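Local coordinates for protein THB11 (Chlamydomonas reinhardtii, PDB 6TD7) that binds heme b in a truncated globin domain that accepts cyanide beside the heme, and probably also binds oxygen, at residues L41-D47 against R88-D94; A37-L41 against L97-Y101; K26-L30 against A105-L109. All blocks are in the same frame, centred on the assembly; numbering follows the deposited sequence. Where two conformers were deposited one is given.

Interaction 1: L41-D47 against R88-D94; sequences LIKYLHD and RGFSPED. With HEM (protoporphyrin IX containing Fe), chain B.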
loop_
_atom_site.group_PDB
_atom_site.type_symbol
_atom_site.label_atom_id
_atom_site.label_comp_id
_atom_site.label_asym_id
_atom_site.label_seq_id
_atom_site.Cartn_x
_atom_site.Cartn_y
_atom_site.Cartn_z
ATOM N N LEU A 41 -10.219 6.300 -7.950
ATOM C CA LEU A 41 -8.934 5.648 -8.169
ATOM C C LEU A 41 -8.885 4.855 -9.466
ATOM O O LEU A 41 -7.792 4.616 -9.989
ATOM C CB LEU A 41 -8.607 4.722 -6.996
ATOM C CG LEU A 41 -8.592 5.411 -5.630
ATOM C CD1 LEU A 41 -8.236 4.419 -4.541
ATOM C CD2 LEU A 41 -7.636 6.598 -5.616
ATOM N N ILE A 42 -10.036 4.452 -10.001
ATOM C CA ILE A 42 -10.035 3.659 -11.226
ATOM C C ILE A 42 -9.399 4.439 -12.372
ATOM O O ILE A 42 -8.802 3.844 -13.280
ATOM C CB ILE A 42 -11.478 3.213 -11.541
ATOM C CG1 ILE A 42 -11.476 2.041 -12.524
ATOM C CG2 ILE A 42 -12.301 4.388 -12.065
ATOM C CD1 ILE A 42 -10.806 0.787 -11.988
ATOM N N LYS A 43 -9.492 5.776 -12.340
ATOM C CA LYS A 43 -8.800 6.605 -13.320
ATOM C C LYS A 43 -7.342 6.199 -13.482
ATOM O O LYS A 43 -6.768 6.329 -14.568
ATOM C CB LYS A 43 -8.832 8.080 -12.904
ATOM C CG LYS A 43 -10.159 8.604 -12.393
ATOM C CD LYS A 43 -10.065 10.099 -12.082
ATOM C CE LYS A 43 -11.292 10.584 -11.325
ATOM N NZ LYS A 43 -11.455 12.064 -11.384
ATOM N N TYR A 44 -6.721 5.744 -12.396
ATOM C CA TYR A 44 -5.306 5.419 -12.373
ATOM C C TYR A 44 -5.022 3.948 -12.628
ATOM O O TYR A 44 -3.866 3.595 -12.884
ATOM C CB TYR A 44 -4.707 5.820 -11.016
ATOM C CG TYR A 44 -5.067 7.225 -10.580
ATOM C CD1 TYR A 44 -4.615 8.330 -11.287
ATOM C CD2 TYR A 44 -5.857 7.447 -9.460
ATOM C CE1 TYR A 44 -4.939 9.620 -10.894
ATOM C CE2 TYR A 44 -6.187 8.735 -9.057
ATOM C CZ TYR A 44 -5.725 9.819 -9.779
ATOM O OH TYR A 44 -6.046 11.103 -9.391
ATOM N N LEU A 45 -6.043 3.085 -12.582
ATOM C CA LEU A 45 -5.833 1.646 -12.554
ATOM C C LEU A 45 -6.500 0.875 -13.686
ATOM O O LEU A 45 -6.179 -0.305 -13.869
ATOM C CB LEU A 45 -6.343 1.070 -11.221
ATOM C CG LEU A 45 -5.729 1.612 -9.932
ATOM C CD1 LEU A 45 -6.610 1.253 -8.753
ATOM C CD2 LEU A 45 -4.336 1.059 -9.740
ATOM N N HIS A 46 -7.410 1.490 -14.445
ATOM C CA HIS A 46 -8.203 0.720 -15.400
ATOM C C HIS A 46 -7.329 0.061 -16.459
ATOM O O HIS A 46 -7.711 -0.971 -17.022
ATOM C CB HIS A 46 -9.253 1.617 -16.061
ATOM C CG HIS A 46 -8.683 2.577 -17.055
ATOM N ND1 HIS A 46 -8.535 2.263 -18.389
ATOM C CD2 HIS A 46 -8.216 3.839 -16.910
ATOM C CE1 HIS A 46 -8.003 3.293 -19.024
ATOM N NE2 HIS A 46 -7.799 4.261 -18.149
ATOM N N ASP A 47 -6.158 0.633 -16.744
ATOM C CA ASP A 47 -5.228 0.069 -17.711
ATOM C C ASP A 47 -4.031 -0.594 -17.038
ATOM O O ASP A 47 -2.985 -0.765 -17.672
ATOM C CB ASP A 47 -4.754 1.150 -18.685
ATOM C CG ASP A 47 -3.953 2.235 -17.997
ATOM O OD1 ASP A 47 -4.207 2.490 -16.800
ATOM O OD2 ASP A 47 -3.065 2.827 -18.645
ATOM N N ARG A 88 -1.915 11.919 -14.867
ATOM C CA ARG A 88 -3.306 11.791 -14.454
ATOM C C ARG A 88 -3.640 12.507 -13.152
ATOM O O ARG A 88 -4.792 12.440 -12.705
ATOM C CB ARG A 88 -3.670 10.305 -14.325
ATOM C CG ARG A 88 -3.109 9.463 -15.454
ATOM C CD ARG A 88 -3.804 8.129 -15.571
ATOM N NE ARG A 88 -3.229 7.326 -16.645
ATOM C CZ ARG A 88 -3.622 6.095 -16.955
ATOM N NH1 ARG A 88 -4.600 5.516 -16.270
ATOM N NH2 ARG A 88 -3.033 5.443 -17.947
ATOM N N GLY A 89 -2.681 13.185 -12.530
ATOM C CA GLY A 89 -2.975 13.973 -11.352
ATOM C C GLY A 89 -3.139 13.204 -10.063
ATOM O O GLY A 89 -3.739 13.731 -9.121
ATOM N N PHE A 90 -2.643 11.969 -9.992
ATOM C CA PHE A 90 -2.580 11.228 -8.734
ATOM C C PHE A 90 -2.093 12.140 -7.615
ATOM O O PHE A 90 -1.025 12.748 -7.717
ATOM C CB PHE A 90 -1.643 10.029 -8.898
ATOM C CG PHE A 90 -1.675 9.047 -7.756
ATOM C CD1 PHE A 90 -2.853 8.410 -7.401
ATOM C CD2 PHE A 90 -0.511 8.724 -7.072
ATOM C CE1 PHE A 90 -2.876 7.498 -6.368
ATOM C CE2 PHE A 90 -0.527 7.804 -6.039
ATOM C CZ PHE A 90 -1.711 7.190 -5.689
ATOM N N SER A 91 -2.879 12.224 -6.550
ATOM C CA SER A 91 -2.742 13.257 -5.536
ATOM C C SER A 91 -2.628 12.662 -4.146
ATOM O O SER A 91 -2.978 11.499 -3.922
ATOM C CB SER A 91 -3.951 14.207 -5.579
ATOM O OG SER A 91 -5.128 13.525 -5.181
ATOM N N PRO A 92 -2.143 13.444 -3.179
ATOM C CA PRO A 92 -2.126 12.958 -1.791
ATOM C C PRO A 92 -3.480 12.473 -1.306
ATOM O O PRO A 92 -3.552 11.526 -0.512
ATOM C CB PRO A 92 -1.650 14.187 -1.005
ATOM C CG PRO A 92 -0.844 14.962 -1.980
ATOM C CD PRO A 92 -1.486 14.757 -3.320
ATOM N N GLU A 93 -4.562 13.101 -1.765
ATOM C CA GLU A 93 -5.891 12.665 -1.358
ATOM C C GLU A 93 -6.229 11.288 -1.916
ATOM O O GLU A 93 -6.937 10.520 -1.255
ATOM C CB GLU A 93 -6.925 13.701 -1.790
ATOM C CG GLU A 93 -6.757 15.040 -1.091
ATOM C CD GLU A 93 -6.042 16.068 -1.950
ATOM O OE1 GLU A 93 -6.493 17.232 -1.966
ATOM O OE2 GLU A 93 -5.043 15.714 -2.615
ATOM N N ASP A 94 -5.733 10.945 -3.110
ATOM C CA ASP A 94 -5.929 9.588 -3.615
ATOM C C ASP A 94 -5.152 8.581 -2.771
ATOM O O ASP A 94 -5.648 7.486 -2.483
ATOM C CB ASP A 94 -5.506 9.493 -5.083
ATOM C CG ASP A 94 -6.311 10.412 -5.989
ATOM O OD1 ASP A 94 -7.554 10.439 -5.867
ATOM O OD2 ASP A 94 -5.692 11.101 -6.829
HETATM C CHA HEM B . 3.412 0.777 -7.720
HETATM C CHB HEM B . -0.839 3.094 -8.331
HETATM C CHC HEM B . -1.586 3.296 -3.534
HETATM C CHD HEM B . 2.889 1.390 -2.884
HETATM C C1A HEM B . 2.310 1.354 -8.326
HETATM C C2A HEM B . 2.001 1.430 -9.747
HETATM C C3A HEM B . 0.833 2.067 -9.881
HETATM C C4A HEM B . 0.346 2.423 -8.571
HETATM C CMA HEM B . 0.097 2.376 -11.201
HETATM C CAA HEM B . 2.826 0.867 -10.929
HETATM C CBA HEM B . 4.253 1.388 -10.940
HETATM C CGA HEM B . 5.057 0.604 -11.950
HETATM O O1A HEM B . 6.151 1.094 -12.333
HETATM O O2A HEM B . 4.618 -0.501 -12.370
HETATM C C1B HEM B . -1.432 3.294 -7.101
HETATM C C2B HEM B . -2.762 3.822 -6.880
HETATM C C3B HEM B . -2.977 3.893 -5.563
HETATM C C4B HEM B . -1.790 3.403 -4.891
HETATM C CMB HEM B . -3.755 4.245 -7.984
HETATM C CAB HEM B . -4.280 4.399 -4.904
HETATM C CBB HEM B . -4.339 4.729 -3.612
HETATM C C1C HEM B . -0.439 2.773 -2.976
HETATM C C2C HEM B . -0.251 2.588 -1.563
HETATM C C3C HEM B . 0.966 2.087 -1.365
HETATM C C4C HEM B . 1.616 1.893 -2.653
HETATM C CMC HEM B . -1.281 2.953 -0.471
HETATM C CAC HEM B . 1.527 1.758 0.029
HETATM C CBC HEM B . 2.821 1.955 0.279
HETATM C C1D HEM B . 3.370 0.979 -4.119
HETATM C C2D HEM B . 4.521 0.131 -4.349
HETATM C C3D HEM B . 4.665 -0.027 -5.672
HETATM C C4D HEM B . 3.606 0.692 -6.347
HETATM C CMD HEM B . 5.413 -0.462 -3.239
HETATM C CAD HEM B . 5.727 -0.876 -6.392
HETATM C CBD HEM B . 7.043 -0.157 -6.610
HETATM C CGD HEM B . 7.935 -1.231 -7.171
HETATM O O1D HEM B . 8.725 -1.825 -6.390
HETATM O O2D HEM B . 7.824 -1.513 -8.392
HETATM N NA HEM B . 1.274 1.975 -7.646
HETATM N NB HEM B . -0.867 3.045 -5.862
HETATM N NC HEM B . 0.716 2.329 -3.619
HETATM N ND HEM B . 2.841 1.297 -5.360
HETATM FE FE HEM B . 1.023 2.122 -5.608
#
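Phe-90 turns the edge of its ring onto a face of Tyr-44. The two ring planes stand at 76°, a T-shaped pair, and Phe-90 CD1 comes within 3.7 Å of Tyr-44 CE2. CB of Phe-90 rests over the same face and adds a CH-pi contact. With CG anti to the backbone N (chi1 -170°), the Phe-90 ring runs on past the tyrosine to the heme, where CZ lies 3.5 Å from HEM C3B. Tyr-44 reaches the heme with its base: CB is 3.5 Å from HEM CMB. At the edge of the tyrosine ring, near its plane, sits the carbonyl oxygen of Arg-88.

In globin terms, residues 88-94 span the FG corner, and 42-45 is the short, weakly bonded C helix. Helix 77-88 carries His-81, the axial ligand of the iron, and Phe-90 packs close to that histidine. Ser-91 is the N-cap of helix 92-108 and forms a capping box with Asp-94, though the half from Asp-94 N to Ser-91 OG is weak. Asp-94 OD2 accepts the backbone N of Ser-91 at 3.0 Å, on the anti side, and a weak bond from Tyr-44 OH at 2.6 Å. Ser-91 N, together with Gln-40 NE2 on OD1, holds the carboxylate in place. The Tyr-44 and Asp-94 side chains cross at about a right angle.

At the other end, the extended Arg-88 chain meets Asp-47 in a two-nitrogen, end-on salt bridge. NH2 bonds OD2 of Asp-47 at 2.7 Å with an N-H...O angle of 154°, and NH1 bonds OD1 of Asp-47 at 3.1 Å. Both oxygens are met from above the carboxylate plane. NH1 of Arg-88 also donates to the Lys-43 carbonyl oxygen at 2.9 Å, in the carbonyl plane.

Interaction 2: A37-L41 against L97-Y101; sequences ADPQL and LGMKY. With HEM (protoporphyrin IX containing Fe), chain B.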
loop_
_atom_site.group_PDB
_atom_site.type_symbol
_atom_site.label_atom_id
_atom_site.label_comp_id
_atom_site.label_asym_id
_atom_site.label_seq_id
_atom_site.Cartn_x
_atom_site.Cartn_y
_atom_site.Cartn_z
ATOM N N ALA A 37 -12.580 -0.881 -7.273
ATOM C CA ALA A 37 -13.991 -0.547 -7.160
ATOM C C ALA A 37 -14.230 0.927 -6.860
ATOM O O ALA A 37 -15.387 1.354 -6.812
ATOM C CB ALA A 37 -14.637 -1.402 -6.066
ATOM N N ASP A 38 -13.179 1.714 -6.666
ATOM C CA ASP A 38 -13.375 3.112 -6.285
ATOM C C ASP A 38 -13.398 4.000 -7.522
ATOM O O ASP A 38 -12.464 3.948 -8.331
ATOM C CB ASP A 38 -12.272 3.567 -5.341
ATOM C CG ASP A 38 -12.475 4.983 -4.852
ATOM O OD1 ASP A 38 -12.232 5.925 -5.633
ATOM O OD2 ASP A 38 -12.891 5.152 -3.688
ATOM N N PRO A 39 -14.424 4.844 -7.695
ATOM C CA PRO A 39 -14.535 5.613 -8.947
ATOM C C PRO A 39 -13.506 6.724 -9.093
ATOM O O PRO A 39 -13.290 7.187 -10.219
ATOM C CB PRO A 39 -15.963 6.177 -8.887
ATOM C CG PRO A 39 -16.277 6.248 -7.430
ATOM C CD PRO A 39 -15.567 5.086 -6.793
ATOM N N GLN A 40 -12.871 7.171 -8.006
ATOM C CA GLN A 40 -11.805 8.164 -8.125
ATOM C C GLN A 40 -10.460 7.516 -8.437
ATOM O O GLN A 40 -9.635 8.121 -9.131
ATOM C CB GLN A 40 -11.710 8.996 -6.840
ATOM C CG GLN A 40 -10.453 9.869 -6.702
ATOM C CD GLN A 40 -10.402 11.040 -7.678
ATOM O OE1 GLN A 40 -11.420 11.436 -8.249
ATOM N NE2 GLN A 40 -9.209 11.606 -7.863
ATOM N N LEU A 41 -10.219 6.300 -7.950
ATOM C CA LEU A 41 -8.934 5.648 -8.169
ATOM C C LEU A 41 -8.885 4.855 -9.466
ATOM O O LEU A 41 -7.792 4.616 -9.989
ATOM C CB LEU A 41 -8.607 4.722 -6.996
ATOM C CG LEU A 41 -8.592 5.411 -5.630
ATOM C CD1 LEU A 41 -8.236 4.419 -4.541
ATOM C CD2 LEU A 41 -7.636 6.598 -5.616
ATOM N N LEU A 97 -7.036 7.685 0.350
ATOM C CA LEU A 97 -8.070 6.685 0.093
ATOM C C LEU A 97 -7.469 5.287 0.032
ATOM O O LEU A 97 -8.031 4.335 0.589
ATOM C CB LEU A 97 -8.793 7.041 -1.202
ATOM C CG LEU A 97 -10.154 6.442 -1.539
ATOM C CD1 LEU A 97 -11.083 6.390 -0.340
ATOM C CD2 LEU A 97 -10.762 7.283 -2.654
ATOM N N GLY A 98 -6.326 5.142 -0.639
ATOM C CA GLY A 98 -5.638 3.863 -0.634
ATOM C C GLY A 98 -5.315 3.381 0.767
ATOM O O GLY A 98 -5.485 2.201 1.081
ATOM N N MET A 99 -4.839 4.282 1.630
ATOM C CA MET A 99 -4.516 3.874 2.995
ATOM C C MET A 99 -5.773 3.505 3.776
ATOM O O MET A 99 -5.760 2.556 4.568
ATOM C CB MET A 99 -3.718 4.975 3.698
ATOM C CG MET A 99 -2.211 4.823 3.461
ATOM S SD MET A 99 -1.155 6.113 4.167
ATOM C CE MET A 99 -2.064 7.598 3.749
ATOM N N LYS A 100 -6.872 4.235 3.560
ATOM C CA LYS A 100 -8.149 3.847 4.151
ATOM C C LYS A 100 -8.514 2.420 3.759
ATOM O O LYS A 100 -8.919 1.612 4.603
ATOM C CB LYS A 100 -9.243 4.826 3.711
ATOM C CG LYS A 100 -10.652 4.529 4.241
ATOM C CD LYS A 100 -11.693 4.483 3.114
ATOM C CE LYS A 100 -12.989 5.194 3.494
ATOM N NZ LYS A 100 -14.182 4.322 3.315
ATOM N N TYR A 101 -8.360 2.085 2.476
ATOM C CA TYR A 101 -8.762 0.769 1.995
ATOM C C TYR A 101 -7.852 -0.336 2.522
ATOM O O TYR A 101 -8.321 -1.453 2.772
ATOM C CB TYR A 101 -8.774 0.759 0.470
ATOM C CG TYR A 101 -9.935 1.503 -0.137
ATOM C CD1 TYR A 101 -11.200 1.431 0.426
ATOM C CD2 TYR A 101 -9.767 2.277 -1.275
ATOM C CE1 TYR A 101 -12.264 2.104 -0.128
ATOM C CE2 TYR A 101 -10.827 2.954 -1.837
ATOM C CZ TYR A 101 -12.072 2.865 -1.259
ATOM O OH TYR A 101 -13.137 3.537 -1.807
HETATM C CHA HEM B . 3.412 0.777 -7.720
HETATM C CHB HEM B . -0.839 3.094 -8.331
HETATM C CHC HEM B . -1.586 3.296 -3.534
HETATM C CHD HEM B . 2.889 1.390 -2.884
HETATM C C1A HEM B . 2.310 1.354 -8.326
HETATM C C2A HEM B . 2.001 1.430 -9.747
HETATM C C3A HEM B . 0.833 2.067 -9.881
HETATM C C4A HEM B . 0.346 2.423 -8.571
HETATM C CMA HEM B . 0.097 2.376 -11.201
HETATM C CAA HEM B . 2.826 0.867 -10.929
HETATM C CBA HEM B . 4.253 1.388 -10.940
HETATM C CGA HEM B . 5.057 0.604 -11.950
HETATM O O1A HEM B . 6.151 1.094 -12.333
HETATM O O2A HEM B . 4.618 -0.501 -12.370
HETATM C C1B HEM B . -1.432 3.294 -7.101
HETATM C C2B HEM B . -2.762 3.822 -6.880
HETATM C C3B HEM B . -2.977 3.893 -5.563
HETATM C C4B HEM B . -1.790 3.403 -4.891
HETATM C CMB HEM B . -3.755 4.245 -7.984
HETATM C CAB HEM B . -4.280 4.399 -4.904
HETATM C CBB HEM B . -4.339 4.729 -3.612
HETATM C C1C HEM B . -0.439 2.773 -2.976
HETATM C C2C HEM B . -0.251 2.588 -1.563
HETATM C C3C HEM B . 0.966 2.087 -1.365
HETATM C C4C HEM B . 1.616 1.893 -2.653
HETATM C CMC HEM B . -1.281 2.953 -0.471
HETATM C CAC HEM B . 1.527 1.758 0.029
HETATM C CBC HEM B . 2.821 1.955 0.279
HETATM C C1D HEM B . 3.370 0.979 -4.119
HETATM C C2D HEM B . 4.521 0.131 -4.349
HETATM C C3D HEM B . 4.665 -0.027 -5.672
HETATM C C4D HEM B . 3.606 0.692 -6.347
HETATM C CMD HEM B . 5.413 -0.462 -3.239
HETATM C CAD HEM B . 5.727 -0.876 -6.392
HETATM C CBD HEM B . 7.043 -0.157 -6.610
HETATM C CGD HEM B . 7.935 -1.231 -7.171
HETATM O O1D HEM B . 8.725 -1.825 -6.390
HETATM O O2D HEM B . 7.824 -1.513 -8.392
HETATM N NA HEM B . 1.274 1.975 -7.646
HETATM N NB HEM B . -0.867 3.045 -5.862
HETATM N NC HEM B . 0.716 2.329 -3.619
HETATM N ND HEM B . 2.841 1.297 -5.360
HETATM FE FE HEM B . 1.023 2.122 -5.608
#
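Leu-41 and Gly-98 line the heme pocket here, and behind them the Asx turn of Asp-38 meets Tyr-101. Tyr-101 OH donates to Asp-38 OD2 at 2.5 Å, a very short bond. The carboxylate and ring planes are turned 66° against each other, and OD2 sits at the ring edge, near its plane. CG of Asp-38 is swung anti to its own N (chi1 -177°), which carries the carboxylate across to the helix. The second oxygen, Asp-38 OD1, turns back to its own loop. It accepts Gln-40 N at 2.8 Å and Leu-41 N at 3.1 Å, both on the anti side but from opposite faces of the carboxylate plane. Three donors thus hold this buried acid, which would probably favour its charged form.

In the globin fold this joins the loop after helix 21-36, the B helix, to helix 92-108, the G helix. The apolar contact is Leu-41 CD1 on Leu-97 CG, 4.1 Å apart. Leu-97 comes at Asp-38 from the opposite direction, and its CD2 methyl lies against the carboxylate, 3.2 Å from Asp-38 OD2. Leu-41 CD1 also touches the Tyr-101 edge at CE2, 4.0 Å away, and the heme vinyl carbon HEM CAB, also 4.0 Å away. Gly-98 CA lies 3.4 Å from HEM CBB, and a beta carbon there would clash with that vinyl. Replacing Asp-38 with an alanine would probably leave the Tyr-101 hydroxyl without its acceptor, and the backbone N atoms of Gln-40 and Leu-41 without the carboxylate oxygen that ties the turn. Leu-35 of helix 21-36 packs on both Leu-41 and Tyr-101.

Interaction 3: K26-L30 against A105-L109; sequences KVVEL and AMTEL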
loop_
_atom_site.group_PDB
_atom_site.type_symbol
_atom_site.label_atom_id
_atom_site.label_comp_id
_atom_site.label_asym_id
_atom_site.label_seq_id
_atom_site.Cartn_x
_atom_site.Cartn_y
_atom_site.Cartn_z
ATOM N N LYS A 26 -4.762 -12.334 1.876
ATOM C CA LYS A 26 -6.156 -11.919 1.749
ATOM C C LYS A 26 -6.333 -10.428 2.010
ATOM O O LYS A 26 -7.202 -9.797 1.395
ATOM C CB LYS A 26 -7.014 -12.765 2.692
ATOM C CG LYS A 26 -7.104 -14.214 2.226
ATOM C CD LYS A 26 -7.747 -15.155 3.219
ATOM C CE LYS A 26 -7.852 -16.552 2.596
ATOM N NZ LYS A 26 -8.038 -17.655 3.583
ATOM N N VAL A 27 -5.521 -9.843 2.892
ATOM C CA VAL A 27 -5.544 -8.393 3.083
ATOM C C VAL A 27 -5.212 -7.683 1.774
ATOM O O VAL A 27 -5.929 -6.771 1.342
ATOM C CB VAL A 27 -4.565 -7.984 4.200
ATOM C CG1 VAL A 27 -4.325 -6.479 4.181
ATOM C CG2 VAL A 27 -5.083 -8.420 5.563
ATOM N N VAL A 28 -4.112 -8.082 1.130
ATOM C CA VAL A 28 -3.694 -7.420 -0.104
ATOM C C VAL A 28 -4.742 -7.601 -1.194
ATOM O O VAL A 28 -5.027 -6.676 -1.963
ATOM C CB VAL A 28 -2.323 -7.951 -0.564
ATOM C CG1 VAL A 28 -1.909 -7.287 -1.882
ATOM C CG2 VAL A 28 -1.284 -7.714 0.504
ATOM N N GLU A 29 -5.331 -8.795 -1.289
ATOM C CA GLU A 29 -6.317 -9.027 -2.342
ATOM C C GLU A 29 -7.570 -8.191 -2.112
ATOM O O GLU A 29 -8.145 -7.648 -3.062
ATOM C CB GLU A 29 -6.657 -10.514 -2.426
ATOM C CG GLU A 29 -5.533 -11.348 -3.026
ATOM C CD GLU A 29 -5.741 -12.845 -2.879
ATOM O OE1 GLU A 29 -6.651 -13.262 -2.131
ATOM O OE2 GLU A 29 -4.982 -13.607 -3.513
ATOM N N LEU A 30 -8.002 -8.070 -0.856
ATOM C CA LEU A 30 -9.143 -7.214 -0.549
ATOM C C LEU A 30 -8.804 -5.747 -0.783
ATOM O O LEU A 30 -9.622 -4.992 -1.325
ATOM C CB LEU A 30 -9.561 -7.465 0.896
ATOM C CG LEU A 30 -10.776 -6.766 1.489
ATOM C CD1 LEU A 30 -11.982 -6.907 0.582
ATOM C CD2 LEU A 30 -11.036 -7.373 2.868
ATOM N N ALA A 105 -9.275 -3.359 4.789
ATOM C CA ALA A 105 -8.990 -4.761 4.509
ATOM C C ALA A 105 -8.493 -5.486 5.753
ATOM O O ALA A 105 -8.921 -6.610 6.035
ATOM C CB ALA A 105 -7.963 -4.869 3.380
ATOM N N MET A 106 -7.589 -4.861 6.512
ATOM C CA MET A 106 -7.128 -5.485 7.751
ATOM C C MET A 106 -8.267 -5.617 8.754
ATOM O O MET A 106 -8.393 -6.645 9.430
ATOM C CB MET A 106 -5.975 -4.682 8.354
ATOM C CG MET A 106 -4.632 -4.891 7.665
ATOM S SD MET A 106 -3.280 -4.081 8.540
ATOM C CE MET A 106 -3.771 -2.374 8.364
ATOM N N THR A 107 -9.110 -4.589 8.867
ATOM C CA THR A 107 -10.239 -4.660 9.791
ATOM C C THR A 107 -11.176 -5.804 9.420
ATOM O O THR A 107 -11.600 -6.587 10.278
ATOM C CB THR A 107 -11.008 -3.335 9.793
ATOM O OG1 THR A 107 -10.143 -2.260 10.179
ATOM C CG2 THR A 107 -12.199 -3.406 10.746
ATOM N N GLU A 108 -11.518 -5.903 8.134
ATOM C CA GLU A 108 -12.501 -6.880 7.685
ATOM C C GLU A 108 -12.010 -8.312 7.815
ATOM O O GLU A 108 -12.835 -9.233 7.829
ATOM C CB GLU A 108 -12.891 -6.577 6.238
ATOM C CG GLU A 108 -13.806 -5.373 6.131
ATOM C CD GLU A 108 -13.846 -4.762 4.749
ATOM O OE1 GLU A 108 -13.798 -5.507 3.745
ATOM O OE2 GLU A 108 -13.925 -3.518 4.673
ATOM N N LEU A 109 -10.703 -8.529 7.924
ATOM C CA LEU A 109 -10.156 -9.864 8.124
ATOM C C LEU A 109 -9.860 -10.165 9.588
ATOM O O LEU A 109 -9.355 -11.250 9.894
ATOM C CB LEU A 109 -8.896 -10.042 7.270
ATOM C CG LEU A 109 -9.260 -10.244 5.794
ATOM C CD1 LEU A 109 -8.147 -9.829 4.856
ATOM C CD2 LEU A 109 -9.645 -11.703 5.547
#
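Lys-26 O accepts the backbone N of Leu-30 at 2.9 Å. This is the regular helical bond of a segment whose Val-27 and Leu-30 meet Ala-105. It is the crossing of the B and G helices of the truncated globin fold, here helices 21-36 and 92-108. No hydrogen bond joins the two segments. The backbones come close at Ala-105, whose CA is 5.2 Å from the CA of Val-27. The small methyl allows this: Ala-105 CB sits 3.5 Å from Val-27 O.

Val-27 spreads its two methyls over the partner helix. CG1 touches Met-106 CG at 3.8 Å and also faces Ala-105 CB. CG2 points to Leu-109, but that leucine was modelled in two conformers, so the tight fit there is doubtful. Besides this touch through CG, the Met-106 side chain packs on helix 113-123. The anti position of Leu-30 CG relative to the backbone N (chi1 -177°) carries its branch to Ala-105 and Glu-108. The Glu-108 carboxylate has its salt bridge with Lys-34, through OE2. Its other oxygen, OE1, lies 3.4 Å from Leu-30 CD2.

From the N terminus the chain passes 26-30 on helix 21-36, then the loop 37-41, then 41-47. The partners come back in reverse order. Residues 88-94 close interaction 1, tying the C-helix turn to the FG corner and the start of helix 92-108. Residues 97-101 close interaction 2, tying the loop after helix 21-36 to the middle of helix 92-108. Residues 105-109 close interaction 3, tying helix 21-36 to the far end of helix 92-108. Interaction 1 lies within the span of interaction 2, and both within that of interaction 3; none cross. Interactions 1 and 2 share Leu-41, touch through Gln-40 and Asp-94, and border the heme. Interaction 3 is centred about 21 Å from interaction 1.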